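Local coordinates for mandelate racemase/muconate lactonizing enzyme-like protein (Rubrobacter xylanophilus DSM 9941, PDB 2QQ6) that binds magnesium and is probably a lyase of the mandelate racemase/muconate lactonizing enzyme group in the enolase superfamily, at residues F280-A293 with L307-S321. Residues are numbered along the deposited sequence; the frame is centred on the assembly and turned at random.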
loop_
_atom_site.group_PDB
_atom_site.type_symbol
_atom_site.label_atom_id
_atom_site.label_comp_id
_atom_site.label_asym_id
_atom_site.label_seq_id
_atom_site.Cartn_x
_atom_site.Cartn_y
_atom_site.Cartn_z
ATOM N N PHE B 280 16.563 8.595 -0.882
ATOM C CA PHE B 280 17.854 9.120 -1.288
ATOM C C PHE B 280 17.893 10.625 -1.145
ATOM O O PHE B 280 18.935 11.193 -0.850
ATOM C CB PHE B 280 18.150 8.701 -2.724
ATOM C CG PHE B 280 18.247 7.220 -2.892
ATOM C CD1 PHE B 280 17.514 6.565 -3.876
ATOM C CD2 PHE B 280 19.028 6.468 -2.019
ATOM C CE1 PHE B 280 17.557 5.177 -3.982
ATOM C CE2 PHE B 280 19.076 5.093 -2.118
ATOM C CZ PHE B 280 18.340 4.443 -3.098
ATOM N N ALA B 281 16.750 11.269 -1.340
ATOM C CA ALA B 281 16.665 12.722 -1.205
ATOM C C ALA B 281 17.094 13.164 0.196
ATOM O O ALA B 281 17.925 14.064 0.342
ATOM C CB ALA B 281 15.246 13.198 -1.485
ATOM N N LYS B 282 16.524 12.528 1.218
ATOM C CA LYS B 282 16.856 12.850 2.597
ATOM C C LYS B 282 18.243 12.371 3.014
ATOM O O LYS B 282 18.688 12.676 4.111
ATOM C CB LYS B 282 15.832 12.243 3.552
ATOM C CG LYS B 282 14.514 12.987 3.670
ATOM C CD LYS B 282 13.450 12.429 2.748
ATOM C CE LYS B 282 12.062 12.645 3.328
ATOM N NZ LYS B 282 11.826 14.066 3.686
ATOM N N ARG B 283 18.926 11.630 2.145
ATOM C CA ARG B 283 20.250 11.098 2.467
ATOM C C ARG B 283 20.138 10.290 3.768
ATOM O O ARG B 283 20.900 10.510 4.717
ATOM C CB ARG B 283 21.256 12.233 2.693
ATOM C CG ARG B 283 21.377 13.272 1.599
ATOM C CD ARG B 283 22.134 14.490 2.144
ATOM N NE ARG B 283 21.586 14.925 3.437
ATOM C CZ ARG B 283 21.978 16.004 4.123
ATOM N NH1 ARG B 283 22.940 16.800 3.655
ATOM N NH2 ARG B 283 21.404 16.285 5.293
ATOM N N ALA B 284 19.201 9.347 3.808
ATOM C CA ALA B 284 18.967 8.566 5.018
ATOM C C ALA B 284 19.639 7.210 5.130
ATOM O O ALA B 284 19.593 6.600 6.188
ATOM C CB ALA B 284 17.466 8.401 5.221
ATOM N N VAL B 285 20.264 6.735 4.059
ATOM C CA VAL B 285 20.890 5.419 4.088
ATOM C C VAL B 285 22.306 5.343 3.600
ATOM O O VAL B 285 22.732 6.117 2.752
ATOM C CB VAL B 285 20.122 4.410 3.233
ATOM C CG1 VAL B 285 18.713 4.262 3.734
ATOM C CG2 VAL B 285 20.127 4.854 1.796
ATOM N N ASP B 286 23.030 4.378 4.140
ATOM C CA ASP B 286 24.389 4.121 3.713
ATOM C C ASP B 286 24.222 3.014 2.683
ATOM O O ASP B 286 24.968 2.939 1.716
ATOM C CB ASP B 286 25.236 3.636 4.885
ATOM C CG ASP B 286 25.744 4.773 5.739
ATOM O OD1 ASP B 286 26.841 5.300 5.433
ATOM O OD2 ASP B 286 25.044 5.145 6.709
ATOM N N TYR B 287 23.217 2.169 2.909
ATOM C CA TYR B 287 22.880 1.055 2.030
ATOM C C TYR B 287 21.392 1.070 1.749
ATOM O O TYR B 287 20.612 1.626 2.516
ATOM C CB TYR B 287 23.186 -0.286 2.678
ATOM C CG TYR B 287 24.643 -0.630 2.784
ATOM C CD1 TYR B 287 25.445 -0.070 3.775
ATOM C CD2 TYR B 287 25.225 -1.519 1.889
ATOM C CE1 TYR B 287 26.781 -0.388 3.866
ATOM C CE2 TYR B 287 26.560 -1.840 1.975
ATOM C CZ TYR B 287 27.329 -1.274 2.959
ATOM O OH TYR B 287 28.657 -1.585 3.030
ATOM N N VAL B 288 20.997 0.430 0.655
ATOM C CA VAL B 288 19.594 0.362 0.275
ATOM C C VAL B 288 19.263 -1.093 0.107
ATOM O O VAL B 288 20.093 -1.863 -0.370
ATOM C CB VAL B 288 19.315 1.025 -1.067
ATOM C CG1 VAL B 288 17.906 1.540 -1.077
ATOM C CG2 VAL B 288 20.302 2.124 -1.329
HETATM N N MSE B 289 18.046 -1.474 0.472
HETATM C CA MSE B 289 17.680 -2.856 0.348
HETATM C C MSE B 289 16.215 -3.110 0.083
HETATM O O MSE B 289 15.495 -3.553 0.969
HETATM C CB MSE B 289 18.095 -3.591 1.600
HETATM C CG MSE B 289 17.557 -2.981 2.851
HETATM SE SE MSE B 289 17.996 -4.072 4.433
HETATM C CE MSE B 289 16.268 -5.044 4.631
ATOM N N PRO B 290 15.744 -2.829 -1.139
ATOM C CA PRO B 290 14.332 -3.084 -1.402
ATOM C C PRO B 290 14.180 -4.584 -1.643
ATOM O O PRO B 290 15.170 -5.320 -1.620
ATOM C CB PRO B 290 14.062 -2.252 -2.648
ATOM C CG PRO B 290 15.343 -2.342 -3.384
ATOM C CD PRO B 290 16.388 -2.177 -2.293
ATOM N N ASP B 291 12.954 -5.042 -1.863
ATOM C CA ASP B 291 12.711 -6.459 -2.098
ATOM C C ASP B 291 12.021 -6.625 -3.453
ATOM O O ASP B 291 10.836 -6.325 -3.595
ATOM C CB ASP B 291 11.837 -7.015 -0.966
ATOM C CG ASP B 291 11.784 -8.536 -0.942
ATOM O OD1 ASP B 291 11.372 -9.140 -1.957
ATOM O OD2 ASP B 291 12.145 -9.133 0.097
ATOM N N VAL B 292 12.773 -7.105 -4.440
ATOM C CA VAL B 292 12.260 -7.304 -5.793
ATOM C C VAL B 292 10.866 -7.912 -5.891
ATOM O O VAL B 292 10.076 -7.519 -6.756
ATOM C CB VAL B 292 13.217 -8.175 -6.615
ATOM C CG1 VAL B 292 12.683 -8.360 -8.024
ATOM C CG2 VAL B 292 14.590 -7.532 -6.643
ATOM N N ALA B 293 10.558 -8.864 -5.015
ATOM C CA ALA B 293 9.251 -9.507 -5.047
ATOM C C ALA B 293 8.230 -8.768 -4.206
ATOM O O ALA B 293 7.108 -9.244 -4.014
ATOM C CB ALA B 293 9.361 -10.949 -4.574
ATOM N N LEU B 307 19.213 4.718 -9.035
ATOM C CA LEU B 307 19.064 5.963 -8.296
ATOM C C LEU B 307 20.151 6.052 -7.254
ATOM O O LEU B 307 20.792 7.084 -7.102
ATOM C CB LEU B 307 17.692 6.047 -7.632
ATOM C CG LEU B 307 16.522 6.516 -8.512
ATOM C CD1 LEU B 307 15.268 6.652 -7.646
ATOM C CD2 LEU B 307 16.844 7.855 -9.176
ATOM N N ALA B 308 20.365 4.944 -6.554
ATOM C CA ALA B 308 21.390 4.854 -5.519
ATOM C C ALA B 308 22.799 4.968 -6.105
ATOM O O ALA B 308 23.695 5.541 -5.489
ATOM C CB ALA B 308 21.244 3.537 -4.776
ATOM N N GLU B 309 22.986 4.403 -7.293
ATOM C CA GLU B 309 24.270 4.438 -7.970
ATOM C C GLU B 309 24.679 5.897 -8.056
ATOM O O GLU B 309 25.824 6.264 -7.791
ATOM C CB GLU B 309 24.116 3.834 -9.365
ATOM C CG GLU B 309 25.415 3.474 -10.090
ATOM C CD GLU B 309 25.972 4.611 -10.932
ATOM O OE1 GLU B 309 25.166 5.358 -11.535
ATOM O OE2 GLU B 309 27.213 4.742 -11.005
ATOM N N LEU B 310 23.720 6.733 -8.422
ATOM C CA LEU B 310 23.962 8.158 -8.535
ATOM C C LEU B 310 24.675 8.696 -7.310
ATOM O O LEU B 310 25.571 9.528 -7.424
ATOM C CB LEU B 310 22.640 8.897 -8.712
ATOM C CG LEU B 310 21.933 8.702 -10.053
ATOM C CD1 LEU B 310 20.562 9.374 -10.022
ATOM C CD2 LEU B 310 22.798 9.281 -11.165
ATOM N N ASP B 311 24.276 8.216 -6.138
ATOM C CA ASP B 311 24.871 8.679 -4.888
ATOM C C ASP B 311 25.981 7.818 -4.313
ATOM O O ASP B 311 26.395 8.035 -3.183
ATOM C CB ASP B 311 23.786 8.863 -3.833
ATOM C CG ASP B 311 23.194 10.252 -3.845
ATOM O OD1 ASP B 311 23.897 11.203 -3.423
ATOM O OD2 ASP B 311 22.027 10.388 -4.281
ATOM N N TYR B 312 26.465 6.863 -5.101
ATOM C CA TYR B 312 27.531 5.946 -4.695
ATOM C C TYR B 312 27.110 5.113 -3.491
ATOM O O TYR B 312 27.913 4.852 -2.587
ATOM C CB TYR B 312 28.829 6.707 -4.379
ATOM C CG TYR B 312 29.320 7.574 -5.526
ATOM C CD1 TYR B 312 29.956 8.798 -5.284
ATOM C CD2 TYR B 312 29.082 7.212 -6.847
ATOM C CE1 TYR B 312 30.324 9.640 -6.329
ATOM C CE2 TYR B 312 29.448 8.045 -7.897
ATOM C CZ TYR B 312 30.059 9.257 -7.633
ATOM O OH TYR B 312 30.360 10.088 -8.674
ATOM N N ILE B 313 25.845 4.699 -3.497
ATOM C CA ILE B 313 25.285 3.883 -2.432
ATOM C C ILE B 313 25.051 2.426 -2.851
ATOM O O ILE B 313 24.433 2.146 -3.885
ATOM C CB ILE B 313 23.969 4.475 -1.945
ATOM C CG1 ILE B 313 24.278 5.748 -1.165
ATOM C CG2 ILE B 313 23.193 3.444 -1.121
ATOM C CD1 ILE B 313 23.137 6.265 -0.342
ATOM N N PRO B 314 25.546 1.478 -2.043
ATOM C CA PRO B 314 25.410 0.044 -2.305
ATOM C C PRO B 314 23.974 -0.466 -2.382
ATOM O O PRO B 314 23.112 -0.046 -1.620
ATOM C CB PRO B 314 26.180 -0.580 -1.149
ATOM C CG PRO B 314 27.240 0.442 -0.864
ATOM C CD PRO B 314 26.453 1.712 -0.905
ATOM N N PHE B 315 23.747 -1.391 -3.309
ATOM C CA PHE B 315 22.446 -2.016 -3.526
ATOM C C PHE B 315 22.458 -3.453 -2.974
ATOM O O PHE B 315 23.143 -4.328 -3.507
ATOM C CB PHE B 315 22.153 -2.044 -5.022
ATOM C CG PHE B 315 20.862 -2.716 -5.382
ATOM C CD1 PHE B 315 19.646 -2.152 -5.023
ATOM C CD2 PHE B 315 20.862 -3.908 -6.096
ATOM C CE1 PHE B 315 18.452 -2.756 -5.384
ATOM C CE2 PHE B 315 19.672 -4.521 -6.460
ATOM C CZ PHE B 315 18.468 -3.949 -6.102
ATOM N N ALA B 316 21.700 -3.696 -1.912
ATOM C CA ALA B 316 21.655 -5.020 -1.299
ATOM C C ALA B 316 20.222 -5.389 -0.969
ATOM O O ALA B 316 19.797 -5.284 0.172
ATOM C CB ALA B 316 22.498 -5.027 -0.038
ATOM N N PRO B 317 19.468 -5.857 -1.963
ATOM C CA PRO B 317 18.068 -6.238 -1.782
ATOM C C PRO B 317 17.758 -7.219 -0.655
ATOM O O PRO B 317 18.560 -8.088 -0.322
ATOM C CB PRO B 317 17.684 -6.785 -3.153
ATOM C CG PRO B 317 18.961 -7.365 -3.645
ATOM C CD PRO B 317 19.970 -6.310 -3.270
ATOM N N HIS B 318 16.571 -7.047 -0.077
ATOM C CA HIS B 318 16.051 -7.878 1.007
ATOM C C HIS B 318 15.408 -9.064 0.283
ATOM O O HIS B 318 14.688 -8.878 -0.693
ATOM C CB HIS B 318 15.021 -7.051 1.809
ATOM C CG HIS B 318 14.314 -7.799 2.904
ATOM N ND1 HIS B 318 13.030 -8.287 2.767
ATOM C CD2 HIS B 318 14.690 -8.092 4.173
ATOM C CE1 HIS B 318 12.647 -8.841 3.902
ATOM N NE2 HIS B 318 13.636 -8.738 4.772
ATOM N N ASN B 319 15.689 -10.276 0.742
ATOM C CA ASN B 319 15.156 -11.469 0.101
ATOM C C ASN B 319 14.572 -12.428 1.115
ATOM O O ASN B 319 15.237 -12.802 2.081
ATOM C CB ASN B 319 16.271 -12.186 -0.664
ATOM C CG ASN B 319 15.759 -13.319 -1.537
ATOM O OD1 ASN B 319 14.961 -14.151 -1.106
ATOM N ND2 ASN B 319 16.230 -13.361 -2.773
ATOM N N VAL B 320 13.338 -12.850 0.879
ATOM C CA VAL B 320 12.679 -13.780 1.783
ATOM C C VAL B 320 11.850 -14.773 0.974
ATOM O O VAL B 320 10.838 -15.291 1.446
ATOM C CB VAL B 320 11.774 -13.011 2.769
ATOM C CG1 VAL B 320 10.502 -12.564 2.078
ATOM C CG2 VAL B 320 11.481 -13.857 3.966
ATOM N N SER B 321 12.286 -15.038 -0.253
ATOM C CA SER B 321 11.562 -15.958 -1.123
ATOM C C SER B 321 12.335 -17.233 -1.440
ATOM O O SER B 321 13.500 -17.378 -1.069
ATOM C CB SER B 321 11.171 -15.248 -2.421
ATOM O OG SER B 321 10.310 -14.158 -2.146
#
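Asp291 and His318 meet through their polar ends. His318 ND1 donates to Asp291 OD2 at 2.9 Å, on the lone pair that faces away from the other carboxylate oxygen. The two groups are not coplanar: carboxylate and imidazole planes stand 61° apart. The second oxygen, OD1, accepts from Ala293 N at 3.2 Å and caps the short helix that starts after Asp291. Each carboxylate oxygen thus has an N-H partner, which probably helps to fix the turn of the group. With an alanine here, His318 ND1 would probably lose its acceptor, the ring would be freer to turn, and the helix start would lose its cap. Asp291 CG lies anti to the backbone N (chi1 -167°), which brings the carboxylate within bonding distance of the His318 ring. The CE methyl of Met289, a selenomethionine, approaches the same ring obliquely, 3.5 Å from His318 CD2. His318 lies close to the magnesium held by Asp216, Glu242 and Glu268, and the side chain of Met289 touches Glu268.

The two segments belong to the beta/alpha barrel of the enolase superfamily. Strand 287-288 pairs in parallel with strand 264-266 on one side. Its other neighbour is the extended chain at Pro314 to Ala316, reached after helix 298-310. Val288 N donates to Pro314 O, and Ala316 N to Val288 O at 2.9 Å. Further along, His318 N donates to Pro290 O at 2.7 Å.

Apolar side chains fill out the rest of the contact. Pro314 lies over one face of the Tyr287 ring, with its CB 3.3 Å from Tyr287 CD2. The CG of Pro290 meets Phe315 CE1 obliquely at 3.7 Å. Phe280 lays one ring face over the backbone of Ala308. Its CZ sits 3.5 Å from Ala308 CB, while Leu307 CB comes in obliquely at CE1.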